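Local coordinates for SIR4-interacting protein SIF2 (Saccharomyces cerevisiae, PDB 1R5M) that antagonizes telomeric silencing in yeast and serves as a WD-repeat subunit of the Set3 corepressor complex, at residues L263-S266 and T270-I273. Numbering follows the deposited sequence.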
loop_
_atom_site.group_PDB
_atom_site.type_symbol
_atom_site.label_atom_id
_atom_site.label_comp_id
_atom_site.label_asym_id
_atom_site.label_seq_id
_atom_site.Cartn_x
_atom_site.Cartn_y
_atom_site.Cartn_z
ATOM N N LEU A 263 6.023 12.104 -1.533
ATOM C CA LEU A 263 5.063 12.323 -0.459
ATOM C C LEU A 263 5.448 11.376 0.669
ATOM O O LEU A 263 5.677 10.189 0.433
ATOM C CB LEU A 263 3.640 11.991 -0.927
ATOM C CG LEU A 263 2.613 11.705 0.177
ATOM C CD1 LEU A 263 2.299 12.976 0.956
ATOM C CD2 LEU A 263 1.344 11.151 -0.454
ATOM N N SER A 264 5.555 11.896 1.888
ATOM C CA SER A 264 5.865 11.046 3.030
ATOM C C SER A 264 4.837 11.297 4.130
ATOM O O SER A 264 4.276 12.388 4.229
ATOM C CB SER A 264 7.279 11.330 3.562
ATOM O OG SER A 264 7.403 12.662 4.034
ATOM N N ALA A 265 4.561 10.266 4.921
ATOM C CA ALA A 265 3.632 10.388 6.042
ATOM C C ALA A 265 4.363 9.797 7.233
ATOM O O ALA A 265 5.210 8.910 7.075
ATOM C CB ALA A 265 2.346 9.622 5.775
ATOM N N SER A 266 4.038 10.275 8.427
ATOM C CA SER A 266 4.721 9.804 9.621
ATOM C C SER A 266 3.806 9.614 10.821
ATOM O O SER A 266 2.677 10.110 10.848
ATOM C CB SER A 266 5.826 10.801 9.981
ATOM O OG SER A 266 6.374 10.543 11.262
ATOM N N THR A 270 2.012 14.125 10.520
ATOM C CA THR A 270 2.140 15.067 9.417
ATOM C C THR A 270 2.498 14.410 8.098
ATOM O O THR A 270 2.972 13.272 8.054
ATOM C CB THR A 270 3.242 16.116 9.670
ATOM O OG1 THR A 270 4.528 15.481 9.617
ATOM C CG2 THR A 270 3.058 16.779 11.027
ATOM N N LEU A 271 2.245 15.153 7.030
ATOM C CA LEU A 271 2.609 14.739 5.686
ATOM C C LEU A 271 3.650 15.749 5.250
ATOM O O LEU A 271 3.565 16.925 5.605
ATOM C CB LEU A 271 1.440 14.859 4.713
ATOM C CG LEU A 271 0.210 13.983 4.878
ATOM C CD1 LEU A 271 -0.725 14.249 3.708
ATOM C CD2 LEU A 271 0.613 12.517 4.927
ATOM N N ARG A 272 4.640 15.295 4.500
ATOM C CA ARG A 272 5.635 16.208 3.965
ATOM C C ARG A 272 5.776 15.916 2.476
ATOM O O ARG A 272 5.565 14.784 2.027
ATOM C CB ARG A 272 6.977 16.061 4.696
ATOM C CG ARG A 272 7.019 16.825 6.027
ATOM C CD ARG A 272 8.351 16.652 6.751
ATOM N NE ARG A 272 8.363 17.292 8.069
ATOM C CZ ARG A 272 8.701 18.559 8.297
ATOM N NH1 ARG A 272 9.065 19.350 7.297
ATOM N NH2 ARG A 272 8.682 19.036 9.537
ATOM N N ILE A 273 6.086 16.958 1.713
ATOM C CA ILE A 273 6.274 16.851 0.268
ATOM C C ILE A 273 7.723 17.255 0.035
ATOM O O ILE A 273 8.153 18.315 0.497
ATOM C CB ILE A 273 5.346 17.825 -0.503
ATOM C CG1 ILE A 273 3.876 17.558 -0.148
ATOM C CG2 ILE A 273 5.568 17.673 -2.000
ATOM C CD1 ILE A 273 3.370 16.179 -0.531
#
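Ser-264 OG lies 3.5 Å from both Arg-272 O and Arg-272 CB. Its bond to that carbonyl is long, weak and not settled. His-246 NE2 and Trp-274 NE1 also hydrogen-bond the hydroxyl, the indole N-H as donor. The side chains of Ser-264 and Arg-272 stand on the same face of the sheet; chi1 of 62° places OG between the backbone N and carbonyl carbon of Ser-264, close to Arg-272 CB. This serine between a histidine and a tryptophan fits the structural hydrogen-bond network known from WD repeats.

The backbones pair antiparallel. Ser-264 N gives a nearly straight bond to Arg-272 O at 2.9 Å, in the carbonyl plane. Arg-272 N returns one to Ser-264 O, tilted out of that carbonyl's plane. Nearer the turn, Ser-266 N reaches Thr-270 O at 3.2 Å in a longer, more bent hydrogen bond. In the turn, Asp-268 OD1 bonds Thr-270 OG1, and Ser-266 OG bonds Asp-268 N and Pro-249 O.

The other face is apolar. Leu-271 CD2 presses on Ala-265 CB at 3.5 Å, a tight carbon pair. With chi1 at 160°, Leu-263 turns its CD1 toward the partner strand, where it meets Ile-273 CD1 at 3.7 Å.

The hairpin forms the middle strands of one four-stranded propeller blade, in WD repeat 5, between strands 250-256 and 283-285. Its apolar face packs on the next blade, against Ile-292 and Trp-297 of strand 292-298 and Val-303 of strand 302-307.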